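Local coordinates for protein 6-phosphogluconolactonase (Thermotoga maritima, PDB 1VL1) that hydrolyses 6-phosphogluconolactone to 6-phosphogluconate, the second step of the oxidative pentose phosphate pathway, at residues 63-68 against 101-106; 56-61 against 97-102; 207-210 against 216-219; 152-157 against 185-190. All coordinates share one frame; numbering follows the deposited sequence.

Interaction 1 of 4, residues 63-68 against 101-106; sequences KLAEQK and FSRAKI
Glu66 and Arg103 run across each other at a slant, the carboxylate reaching the guanidinium at its edge. NH2 of Arg103 donates to OE2 of Glu66 over 2.8 Å in a salt bridge that is slightly bent, 156° at the hydrogen. The oxygen uses its anti lone pair. The bond lies near both planes, and the 67° between them is a twist of one flat group against the other about the OE2–NH2 line. Arg103 bends at chi3 (74°), which brings NH1 to within 3.5 Å of Ala65 CB. That same NH1 is taken up by the carbonyl oxygens of Glu62 and Val99, so Arg103 joins the ends of two neighbouring helices, 57-64 and 92-101, in this Rossmann-like alpha/beta fold. Beside the salt bridge the chains come close, with Ala65 CB 4.3 Å from Ala104 CB, and Ala104 CB 3.7 Å from Ala65 O. Trp71 touches Ala104. On the helix side, a type I turn from Leu64 to Gln67 sets Glu66 in place; Lys63 O accepts from Glu66 N and, on the opposite face of its carbonyl plane, from Gln67 NE2 at 3.1 Å.

Interaction 2 of 4, residues 56-61 against 97-102; sequences TPLPVY and NEVLFS
Val99 has chi1 at -63°, which wedges CG2 between its backbone N and carbonyl carbon and aims that methyl at Leu58 and Tyr61. Tyr61 CB faces Val99 because the bond from CA to CB points at helix 92-101; chi1 of -59° then carries the ring away, and Val99 CG2 meets CB and only the ring's edge. The pair of helices involved, 57-64 and 92-101, belong to successive beta-alpha-beta units of the Rossmann-like sheet: the first links the parallel strands 47-51 and 74-82, the second leads on from 74-82 to 111-112. Their short segments approach to 8.8 Å between axes and cross at 44°. Into that interface Val99 CG2 fits as the central methyl, 3.7 Å from Tyr61 CB and 3.8 Å from Leu58 CD2; the Leu58 and Val99 side chains cross at about a right angle. Pro57 O, a turn back on the same helix, lies above the rim of one face of the Tyr61 ring. Tyr61 CB also sits 4.3 Å from Leu100 CB, and Leu51 of strand 47-51 touches both Tyr61 and Leu100. At the far end of the ring, Tyr61 OH hydrogen-bonds to Ala52 O. Residues 97-101 make a wider pi-type turn, where Asn97 O accepts both Ser102 N at 2.9 Å and Ser102 OG at 2.8 Å.

Interaction 3 of 4, residues 207-210 against 216-219; sequences TEIL and PAYF
Ile209 touches the segment 216-219 with both of its branches: CD1 lies 3.9 Å from Ala217 CB, and CG2 lies 3.9 Å from Tyr218 CD1. The contact folds the connection that follows helix 200-210 back onto that helix near Ile209, within the beta-alpha-beta crossover from strand 192-198 to the parallel strand 225-231. The side chains of Ile209 and Tyr218 run alongside in opposite senses, and the ring presents its edge, with CG2 in the ring plane. Ile209 O faces the same edge, 3.7 Å from both CD1 and CE1 of Tyr218, so the C-H rim rather than the pi face meets this carbonyl. With chi1 of Tyr218 at 178°, CG is opposite the backbone N, and this lays the ring's CD1–CE1 edge beside Ile209. A single 3-10 turn shapes the backbone here, closed by Phe219 N to Pro216 O at 3.0 Å, and Ala217 is bonded through its backbone to Gly149. Further out, Asp212 OD1 holds the phenol OH, Arg221 makes a cation-pi contact with the ring, and Met145 packs on Ile209. Tyr218 CD2 stands above the Phe219 ring, over its centre.

Interaction 4 of 4, residues 152-157 against 185-190; sequences ASIFDL and RALNTS
The loop that leaves strand 140-143 packs here on the short helix 184-187, at the C-terminal end of a parallel strand, the edge where Rossmann-like alpha/beta folds usually place their active sites. Ile154 and Leu187 meet tip to tip, delta methyl against delta methyl, with the two CD1 atoms 4.1 Å apart. Extended chi2 angles, 162° in Ile154 and 175° in Leu187, carry these methyls out to meet. Leu187 CD1 serves a second partner as well, Ala152 CB at 4.2 Å, so one leucine methyl meets both loop residues. The backbones stay well apart, 9.1 Å between the CA atoms of Ala152 and Leu187, and only side chains bridge them, without any hydrogen bond. The methyl of Ala152 points to the helix. Strand 179-182 lines this small apolar patch: Thr181 touches Ala152 and Ile154, and Leu182 touches Leu187. Between the two loop residues, Ser153 turns to polar company instead, its OG bonded to Asp80 and Arg179. The helix runs out through a type I turn from Leu187 to Ser190. Ala186 O receives Thr189 OG1 at 2.8 Å, in the carbonyl plane, besides Thr189 N. In the next step Leu187 O takes Ser190 OG at 2.8 Å and Ser190 N, both from the same face.

In the fold
From the N terminus, interaction 2 opens first at 56-61 and interaction 1 follows at 63-68; they close in the same order, at 97-102 and 101-106, so their loops cross rather than nest. Sharing Phe101 and Ser102, they form one continuous patch joining helices 57-64 and 92-101, with strand 74-82 inside both loops. Interaction 4 then closes the excursion from 157 to 184, which holds strands 166-168 and 179-182. Last, interaction 3 closes the short loop after helix 200-210, ahead of strand 225-231. Interactions 3 and 4 meet through Asn188 ND2 and Phe219 O, on the side of the chain's centre opposite interactions 1 and 2.

Interaction 1 of 4, residues 63-68 against 101-106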
loop_
_atom_site.group_PDB
_atom_site.type_symbol
_atom_site.label_atom_id
_atom_site.label_comp_id
_atom_site.label_asym_id
_atom_site.label_seq_id
_atom_site.Cartn_x
_atom_site.Cartn_y
_atom_site.Cartn_z
ATOM N N LYS A 63 -15.392 -1.170 0.081
ATOM C CA LYS A 63 -16.253 -1.056 1.269
ATOM C C LYS A 63 -15.829 0.126 2.137
ATOM O O LYS A 63 -16.716 0.810 2.657
ATOM C CB LYS A 63 -16.216 -2.314 2.104
ATOM C CG LYS A 63 -16.942 -3.508 1.507
ATOM N N LEU A 64 -14.522 0.384 2.258
ATOM C CA LEU A 64 -14.041 1.567 3.023
ATOM C C LEU A 64 -14.613 2.853 2.460
ATOM O O LEU A 64 -14.986 3.754 3.198
ATOM C CB LEU A 64 -12.521 1.663 3.054
ATOM C CG LEU A 64 -11.845 0.763 4.071
ATOM C CD1 LEU A 64 -10.381 0.686 3.803
ATOM C CD2 LEU A 64 -12.109 1.311 5.494
ATOM N N ALA A 65 -14.748 2.909 1.135
ATOM C CA ALA A 65 -15.275 4.104 0.471
ATOM C C ALA A 65 -16.675 4.459 0.896
ATOM O O ALA A 65 -17.094 5.603 0.712
ATOM C CB ALA A 65 -15.225 3.955 -1.025
ATOM N N GLU A 66 -17.386 3.481 1.433
ATOM C CA GLU A 66 -18.756 3.642 1.868
ATOM C C GLU A 66 -18.874 4.124 3.323
ATOM O O GLU A 66 -19.965 4.466 3.764
ATOM C CB GLU A 66 -19.517 2.315 1.663
ATOM C CG GLU A 66 -19.634 1.962 0.180
ATOM C CD GLU A 66 -20.031 0.525 -0.114
ATOM O OE1 GLU A 66 -20.468 -0.225 0.822
ATOM O OE2 GLU A 66 -19.892 0.154 -1.319
ATOM N N GLN A 67 -17.761 4.184 4.055
ATOM C CA GLN A 67 -17.813 4.555 5.468
ATOM C C GLN A 67 -17.929 6.084 5.567
ATOM O O GLN A 67 -17.446 6.776 4.689
ATOM C CB GLN A 67 -16.547 4.085 6.194
ATOM C CG GLN A 67 -16.186 2.604 6.060
ATOM C CD GLN A 67 -17.313 1.721 6.454
ATOM O OE1 GLN A 67 -17.607 1.625 7.627
ATOM N NE2 GLN A 67 -17.962 1.065 5.480
ATOM N N LYS A 68 -18.531 6.595 6.638
ATOM C CA LYS A 68 -18.640 8.033 6.873
ATOM C C LYS A 68 -17.378 8.461 7.642
ATOM O O LYS A 68 -17.336 8.474 8.870
ATOM C CB LYS A 68 -19.907 8.381 7.634
ATOM C CG LYS A 68 -21.215 8.177 6.832
ATOM C CD LYS A 68 -21.242 8.843 5.424
ATOM C CE LYS A 68 -22.612 8.640 4.776
ATOM N NZ LYS A 68 -22.770 9.289 3.401
ATOM N N PHE A 101 -11.250 6.446 -4.902
ATOM C CA PHE A 101 -11.049 7.897 -5.085
ATOM C C PHE A 101 -12.199 8.581 -5.786
ATOM O O PHE A 101 -12.409 9.771 -5.602
ATOM C CB PHE A 101 -9.737 8.233 -5.810
ATOM C CG PHE A 101 -8.484 7.674 -5.205
ATOM C CD1 PHE A 101 -8.280 7.551 -3.827
ATOM C CD2 PHE A 101 -7.427 7.296 -6.065
ATOM C CE1 PHE A 101 -7.084 7.022 -3.359
ATOM C CE2 PHE A 101 -6.257 6.844 -5.576
ATOM C CZ PHE A 101 -6.093 6.694 -4.231
ATOM N N SER A 102 -12.898 7.850 -6.641
ATOM C CA SER A 102 -14.028 8.399 -7.412
ATOM C C SER A 102 -15.352 8.090 -6.709
ATOM O O SER A 102 -16.431 8.532 -7.176
ATOM C CB SER A 102 -14.019 7.787 -8.815
ATOM O OG SER A 102 -14.607 6.447 -8.858
ATOM N N ARG A 103 -15.314 7.275 -5.625
ATOM C CA ARG A 103 -16.524 6.879 -4.919
ATOM C C ARG A 103 -16.731 7.598 -3.596
ATOM O O ARG A 103 -17.850 8.052 -3.292
ATOM C CB ARG A 103 -16.593 5.383 -4.785
ATOM C CG ARG A 103 -16.918 4.693 -6.100
ATOM C CD ARG A 103 -16.915 3.165 -6.022
ATOM N NE ARG A 103 -18.100 2.637 -5.333
ATOM C CZ ARG A 103 -18.120 2.118 -4.105
ATOM N NH1 ARG A 103 -17.039 2.074 -3.359
ATOM N NH2 ARG A 103 -19.270 1.675 -3.593
ATOM N N ALA A 104 -15.699 7.749 -2.806
ATOM C CA ALA A 104 -15.748 8.645 -1.673
ATOM C C ALA A 104 -15.412 10.063 -2.111
ATOM O O ALA A 104 -14.637 10.270 -3.043
ATOM C CB ALA A 104 -14.733 8.171 -0.643
ATOM N N LYS A 105 -15.989 11.052 -1.449
ATOM C CA LYS A 105 -15.728 12.452 -1.822
ATOM C C LYS A 105 -14.439 12.960 -1.128
ATOM O O LYS A 105 -14.457 13.794 -0.216
ATOM C CB LYS A 105 -16.981 13.306 -1.615
ATOM C CG LYS A 105 -18.036 12.987 -2.744
ATOM C CD LYS A 105 -19.449 13.616 -2.588
ATOM C CE LYS A 105 -20.450 12.984 -3.580
ATOM N NZ LYS A 105 -21.572 13.838 -4.009
ATOM N N ILE A 106 -13.325 12.424 -1.593
ATOM C CA ILE A 106 -12.016 12.806 -1.119
ATOM C C ILE A 106 -11.519 13.966 -1.973
ATOM O O ILE A 106 -11.498 13.859 -3.235
ATOM C CB ILE A 106 -11.075 11.614 -1.230
ATOM C CG1 ILE A 106 -11.537 10.368 -0.422
ATOM C CG2 ILE A 106 -9.665 12.028 -0.829
ATOM C CD1 ILE A 106 -10.908 9.021 -0.887
#

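Interaction 2 of 4, residues 56-61 against 97-102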
loop_
_atom_site.group_PDB
_atom_site.type_symbol
_atom_site.label_atom_id
_atom_site.label_comp_id
_atom_site.label_asym_id
_atom_site.label_seq_id
_atom_site.Cartn_x
_atom_site.Cartn_y
_atom_site.Cartn_z
ATOM N N THR A 56 -6.385 -8.266 -3.677
ATOM C CA THR A 56 -6.906 -8.337 -2.323
ATOM C C THR A 56 -7.320 -7.005 -1.684
ATOM O O THR A 56 -8.383 -6.956 -1.090
ATOM C CB THR A 56 -5.989 -9.145 -1.397
ATOM O OG1 THR A 56 -5.787 -10.430 -1.983
ATOM C CG2 THR A 56 -6.675 -9.423 -0.125
ATOM N N PRO A 57 -6.502 -5.962 -1.735
ATOM C CA PRO A 57 -6.912 -4.663 -1.207
ATOM C C PRO A 57 -8.137 -4.016 -1.875
ATOM O O PRO A 57 -8.902 -3.327 -1.210
ATOM C CB PRO A 57 -5.639 -3.830 -1.377
ATOM C CG PRO A 57 -4.513 -4.831 -1.396
ATOM C CD PRO A 57 -5.080 -5.957 -2.142
ATOM N N LEU A 58 -8.297 -4.194 -3.172
ATOM C CA LEU A 58 -9.333 -3.428 -3.876
ATOM C C LEU A 58 -10.741 -3.635 -3.313
ATOM O O LEU A 58 -11.447 -2.629 -3.078
ATOM C CB LEU A 58 -9.298 -3.673 -5.397
ATOM C CG LEU A 58 -8.054 -3.130 -6.089
ATOM C CD1 LEU A 58 -7.940 -3.649 -7.477
ATOM C CD2 LEU A 58 -8.094 -1.608 -6.044
ATOM N N PRO A 59 -11.183 -4.872 -3.058
ATOM C CA PRO A 59 -12.492 -5.072 -2.455
ATOM C C PRO A 59 -12.605 -4.444 -1.082
ATOM O O PRO A 59 -13.685 -4.020 -0.692
ATOM C CB PRO A 59 -12.642 -6.616 -2.371
ATOM C CG PRO A 59 -11.688 -7.112 -3.305
ATOM C CD PRO A 59 -10.589 -6.160 -3.428
ATOM N N VAL A 60 -11.515 -4.439 -0.326
ATOM C CA VAL A 60 -11.505 -3.737 0.954
ATOM C C VAL A 60 -11.713 -2.238 0.795
ATOM O O VAL A 60 -12.540 -1.637 1.458
ATOM C CB VAL A 60 -10.249 -4.067 1.754
ATOM C CG1 VAL A 60 -10.116 -3.165 2.940
ATOM C CG2 VAL A 60 -10.265 -5.593 2.160
ATOM N N TYR A 61 -11.025 -1.635 -0.153
ATOM C CA TYR A 61 -11.200 -0.186 -0.425
ATOM C C TYR A 61 -12.615 0.129 -0.843
ATOM O O TYR A 61 -13.171 1.208 -0.495
ATOM C CB TYR A 61 -10.264 0.264 -1.546
ATOM C CG TYR A 61 -8.784 0.035 -1.285
ATOM C CD1 TYR A 61 -8.293 -0.163 0.010
ATOM C CD2 TYR A 61 -7.882 0.012 -2.330
ATOM C CE1 TYR A 61 -6.980 -0.351 0.259
ATOM C CE2 TYR A 61 -6.556 -0.203 -2.106
ATOM C CZ TYR A 61 -6.099 -0.361 -0.796
ATOM O OH TYR A 61 -4.786 -0.570 -0.568
ATOM N N ASN A 97 -8.789 4.396 -8.076
ATOM C CA ASN A 97 -9.759 5.460 -8.412
ATOM C C ASN A 97 -11.173 4.914 -8.588
ATOM O O ASN A 97 -12.131 5.484 -8.060
ATOM C CB ASN A 97 -9.344 6.225 -9.666
ATOM C CG ASN A 97 -10.191 7.476 -9.908
ATOM O OD1 ASN A 97 -10.404 8.261 -8.995
ATOM N ND2 ASN A 97 -10.733 7.622 -11.128
ATOM N N GLU A 98 -11.286 3.763 -9.243
ATOM C CA GLU A 98 -12.589 3.141 -9.500
ATOM C C GLU A 98 -13.330 2.747 -8.207
ATOM O O GLU A 98 -14.540 2.904 -8.118
ATOM C CB GLU A 98 -12.409 1.942 -10.432
ATOM C CG GLU A 98 -12.477 2.359 -11.900
ATOM C CD GLU A 98 -12.055 1.308 -12.908
ATOM O OE1 GLU A 98 -11.713 0.159 -12.524
ATOM O OE2 GLU A 98 -12.045 1.701 -14.094
ATOM N N VAL A 99 -12.600 2.167 -7.253
ATOM C CA VAL A 99 -13.211 1.647 -6.014
ATOM C C VAL A 99 -13.267 2.658 -4.879
ATOM O O VAL A 99 -14.143 2.558 -3.997
ATOM C CB VAL A 99 -12.528 0.341 -5.539
ATOM C CG1 VAL A 99 -12.737 -0.763 -6.598
ATOM C CG2 VAL A 99 -11.110 0.540 -5.158
ATOM N N LEU A 100 -12.381 3.651 -4.895
ATOM C CA LEU A 100 -12.268 4.554 -3.759
ATOM C C LEU A 100 -12.241 6.013 -4.125
ATOM O O LEU A 100 -13.089 6.744 -3.691
ATOM C CB LEU A 100 -11.018 4.208 -2.968
ATOM C CG LEU A 100 -10.637 5.071 -1.775
ATOM C CD1 LEU A 100 -11.721 4.983 -0.705
ATOM C CD2 LEU A 100 -9.286 4.628 -1.152
ATOM N N PHE A 101 -11.250 6.446 -4.902
ATOM C CA PHE A 101 -11.049 7.897 -5.085
ATOM C C PHE A 101 -12.199 8.581 -5.786
ATOM O O PHE A 101 -12.409 9.771 -5.602
ATOM C CB PHE A 101 -9.737 8.233 -5.810
ATOM C CG PHE A 101 -8.484 7.674 -5.205
ATOM C CD1 PHE A 101 -8.280 7.551 -3.827
ATOM C CD2 PHE A 101 -7.427 7.296 -6.065
ATOM C CE1 PHE A 101 -7.084 7.022 -3.359
ATOM C CE2 PHE A 101 -6.257 6.844 -5.576
ATOM C CZ PHE A 101 -6.093 6.694 -4.231
ATOM N N SER A 102 -12.898 7.850 -6.641
ATOM C CA SER A 102 -14.028 8.399 -7.412
ATOM C C SER A 102 -15.352 8.090 -6.709
ATOM O O SER A 102 -16.431 8.532 -7.176
ATOM C CB SER A 102 -14.019 7.787 -8.815
ATOM O OG SER A 102 -14.607 6.447 -8.858
#

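Interaction 3 of 4, residues 207-210 against 216-219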
loop_
_atom_site.group_PDB
_atom_site.type_symbol
_atom_site.label_atom_id
_atom_site.label_comp_id
_atom_site.label_asym_id
_atom_site.label_seq_id
_atom_site.Cartn_x
_atom_site.Cartn_y
_atom_site.Cartn_z
ATOM N N THR A 207 4.701 -18.192 6.019
ATOM C CA THR A 207 5.468 -19.109 6.893
ATOM C C THR A 207 6.982 -18.996 6.695
ATOM O O THR A 207 7.723 -19.125 7.630
ATOM C CB THR A 207 5.045 -20.552 6.770
ATOM O OG1 THR A 207 5.265 -21.053 5.456
ATOM C CG2 THR A 207 3.523 -20.712 7.103
ATOM N N GLU A 208 7.401 -18.755 5.452
ATOM C CA GLU A 208 8.804 -18.519 5.163
ATOM C C GLU A 208 9.304 -17.249 5.861
ATOM O O GLU A 208 10.395 -17.248 6.441
ATOM C CB GLU A 208 9.004 -18.467 3.638
ATOM C CG GLU A 208 8.689 -19.802 2.952
ATOM C CD GLU A 208 8.633 -19.745 1.422
ATOM O OE1 GLU A 208 8.775 -18.671 0.825
ATOM O OE2 GLU A 208 8.402 -20.818 0.837
ATOM N N ILE A 209 8.490 -16.198 5.859
ATOM C CA ILE A 209 8.784 -14.938 6.569
ATOM C C ILE A 209 8.936 -15.173 8.081
ATOM O O ILE A 209 9.857 -14.649 8.720
ATOM C CB ILE A 209 7.705 -13.882 6.236
ATOM C CG1 ILE A 209 7.981 -13.359 4.823
ATOM C CG2 ILE A 209 7.748 -12.738 7.177
ATOM C CD1 ILE A 209 6.821 -12.703 4.153
ATOM N N LEU A 210 8.067 -16.009 8.636
ATOM C CA LEU A 210 8.192 -16.388 10.055
ATOM C C LEU A 210 9.474 -17.151 10.376
ATOM O O LEU A 210 9.906 -17.219 11.538
ATOM C CB LEU A 210 6.964 -17.209 10.528
ATOM C CG LEU A 210 5.607 -16.495 10.460
ATOM C CD1 LEU A 210 4.477 -17.337 10.965
ATOM C CD2 LEU A 210 5.658 -15.164 11.198
ATOM N N PRO A 216 10.955 -9.845 0.066
ATOM C CA PRO A 216 10.772 -8.390 0.262
ATOM C C PRO A 216 9.853 -8.019 1.449
ATOM O O PRO A 216 10.163 -7.091 2.196
ATOM C CB PRO A 216 10.215 -7.920 -1.076
ATOM C CG PRO A 216 10.970 -8.838 -2.043
ATOM C CD PRO A 216 10.871 -10.199 -1.377
ATOM N N ALA A 217 8.709 -8.693 1.547
ATOM C CA ALA A 217 7.761 -8.388 2.599
ATOM C C ALA A 217 8.324 -8.536 3.982
ATOM O O ALA A 217 7.786 -7.952 4.955
ATOM C CB ALA A 217 6.525 -9.186 2.450
ATOM N N TYR A 218 9.324 -9.395 4.138
ATOM C CA TYR A 218 10.001 -9.587 5.447
ATOM C C TYR A 218 10.537 -8.283 5.997
ATOM O O TYR A 218 10.569 -8.113 7.198
ATOM C CB TYR A 218 11.187 -10.548 5.315
ATOM C CG TYR A 218 11.975 -10.775 6.564
ATOM C CD1 TYR A 218 11.491 -11.584 7.583
ATOM C CD2 TYR A 218 13.231 -10.173 6.726
ATOM C CE1 TYR A 218 12.245 -11.796 8.732
ATOM C CE2 TYR A 218 13.999 -10.415 7.820
ATOM C CZ TYR A 218 13.479 -11.191 8.850
ATOM O OH TYR A 218 14.230 -11.450 9.979
ATOM N N PHE A 219 10.907 -7.347 5.124
ATOM C CA PHE A 219 11.603 -6.116 5.593
ATOM C C PHE A 219 10.724 -4.937 5.864
ATOM O O PHE A 219 11.234 -3.892 6.297
ATOM C CB PHE A 219 12.717 -5.730 4.614
ATOM C CG PHE A 219 13.774 -6.782 4.477
ATOM C CD1 PHE A 219 14.789 -6.915 5.424
ATOM C CD2 PHE A 219 13.721 -7.673 3.439
ATOM C CE1 PHE A 219 15.721 -7.909 5.331
ATOM C CE2 PHE A 219 14.681 -8.699 3.345
ATOM C CZ PHE A 219 15.688 -8.791 4.273
#

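Interaction 4 of 4, residues 152-157 against 185-190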
loop_
_atom_site.group_PDB
_atom_site.type_symbol
_atom_site.label_atom_id
_atom_site.label_comp_id
_atom_site.label_asym_id
_atom_site.label_seq_id
_atom_site.Cartn_x
_atom_site.Cartn_y
_atom_site.Cartn_z
ATOM N N ALA A 152 4.590 -3.940 -2.503
ATOM C CA ALA A 152 4.596 -2.756 -3.322
ATOM C C ALA A 152 5.034 -3.208 -4.732
ATOM O O ALA A 152 4.502 -4.210 -5.208
ATOM C CB ALA A 152 5.446 -1.612 -2.711
ATOM N N SER A 153 5.999 -2.546 -5.348
ATOM C CA SER A 153 6.666 -3.090 -6.551
ATOM C C SER A 153 8.150 -3.352 -6.244
ATOM O O SER A 153 9.041 -3.161 -7.101
ATOM C CB SER A 153 6.480 -2.207 -7.777
ATOM O OG SER A 153 5.231 -2.394 -8.455
ATOM N N ILE A 154 8.406 -3.760 -5.005
ATOM C CA ILE A 154 9.733 -4.222 -4.610
ATOM C C ILE A 154 9.816 -5.755 -4.829
ATOM O O ILE A 154 9.226 -6.540 -4.060
ATOM C CB ILE A 154 10.031 -3.895 -3.164
ATOM C CG1 ILE A 154 9.858 -2.399 -2.865
ATOM C CG2 ILE A 154 11.411 -4.430 -2.825
ATOM C CD1 ILE A 154 9.720 -2.041 -1.432
ATOM N N PHE A 155 10.529 -6.150 -5.869
ATOM C CA PHE A 155 10.704 -7.543 -6.266
ATOM C C PHE A 155 12.085 -8.050 -5.876
ATOM O O PHE A 155 12.267 -9.251 -5.703
ATOM C CB PHE A 155 10.516 -7.710 -7.779
ATOM C CG PHE A 155 9.071 -7.539 -8.223
ATOM C CD1 PHE A 155 8.201 -8.584 -8.234
ATOM C CD2 PHE A 155 8.591 -6.312 -8.552
ATOM C CE1 PHE A 155 6.881 -8.400 -8.598
ATOM C CE2 PHE A 155 7.268 -6.119 -8.877
ATOM C CZ PHE A 155 6.421 -7.143 -8.893
ATOM N N ASP A 156 13.029 -7.128 -5.748
ATOM C CA ASP A 156 14.447 -7.351 -5.464
ATOM C C ASP A 156 14.866 -6.544 -4.227
ATOM O O ASP A 156 14.433 -5.415 -4.030
ATOM C CB ASP A 156 15.313 -6.929 -6.666
ATOM C CG ASP A 156 15.179 -7.883 -7.795
ATOM O OD1 ASP A 156 15.632 -9.025 -7.629
ATOM O OD2 ASP A 156 14.582 -7.619 -8.838
ATOM N N LEU A 157 15.768 -7.084 -3.420
ATOM C CA LEU A 157 16.176 -6.342 -2.237
ATOM C C LEU A 157 16.902 -5.032 -2.560
ATOM O O LEU A 157 16.716 -4.040 -1.850
ATOM C CB LEU A 157 16.996 -7.223 -1.267
ATOM C CG LEU A 157 16.292 -8.527 -0.851
ATOM C CD1 LEU A 157 17.151 -9.203 0.175
ATOM C CD2 LEU A 157 14.913 -8.279 -0.316
ATOM N N ARG A 185 12.679 2.153 3.072
ATOM C CA ARG A 185 12.802 3.383 3.861
ATOM C C ARG A 185 11.488 4.130 4.008
ATOM O O ARG A 185 11.084 4.476 5.139
ATOM C CB ARG A 185 13.863 4.271 3.219
ATOM C CG ARG A 185 14.038 5.577 3.836
ATOM C CD ARG A 185 15.269 6.243 3.247
ATOM N NE ARG A 185 15.264 7.675 3.495
ATOM C CZ ARG A 185 15.812 8.589 2.687
ATOM N NH1 ARG A 185 16.429 8.230 1.552
ATOM N NH2 ARG A 185 15.726 9.876 3.015
ATOM N N ALA A 186 10.789 4.326 2.883
ATOM C CA ALA A 186 9.537 5.084 2.850
ATOM C C ALA A 186 8.453 4.288 3.595
ATOM O O ALA A 186 7.744 4.808 4.475
ATOM C CB ALA A 186 9.129 5.378 1.416
ATOM N N LEU A 187 8.365 3.005 3.266
ATOM C CA LEU A 187 7.298 2.155 3.856
ATOM C C LEU A 187 7.466 2.055 5.361
ATOM O O LEU A 187 6.494 2.047 6.122
ATOM C CB LEU A 187 7.259 0.766 3.179
ATOM C CG LEU A 187 6.744 0.773 1.719
ATOM C CD1 LEU A 187 6.875 -0.598 1.158
ATOM C CD2 LEU A 187 5.293 1.174 1.714
ATOM N N ASN A 188 8.715 1.935 5.795
ATOM C CA ASN A 188 9.023 1.767 7.199
ATOM C C ASN A 188 8.892 3.030 8.068
ATOM O O ASN A 188 9.033 2.983 9.289
ATOM C CB ASN A 188 10.399 1.080 7.303
ATOM C CG ASN A 188 10.366 -0.396 6.923
ATOM O OD1 ASN A 188 9.302 -0.983 6.777
ATOM N ND2 ASN A 188 11.539 -0.985 6.732
ATOM N N THR A 189 8.555 4.182 7.476
ATOM C CA THR A 189 8.128 5.318 8.284
ATOM C C THR A 189 6.691 5.175 8.785
ATOM O O THR A 189 6.271 5.955 9.646
ATOM C CB THR A 189 8.199 6.671 7.540
ATOM O OG1 THR A 189 7.277 6.692 6.436
ATOM C CG2 THR A 189 9.584 6.896 6.943
ATOM N N SER A 190 5.958 4.193 8.279
ATOM C CA SER A 190 4.570 4.004 8.678
ATOM C C SER A 190 4.455 3.512 10.115
ATOM O O SER A 190 5.134 2.570 10.512
ATOM C CB SER A 190 3.913 2.997 7.768
ATOM O OG SER A 190 3.985 3.276 6.385
#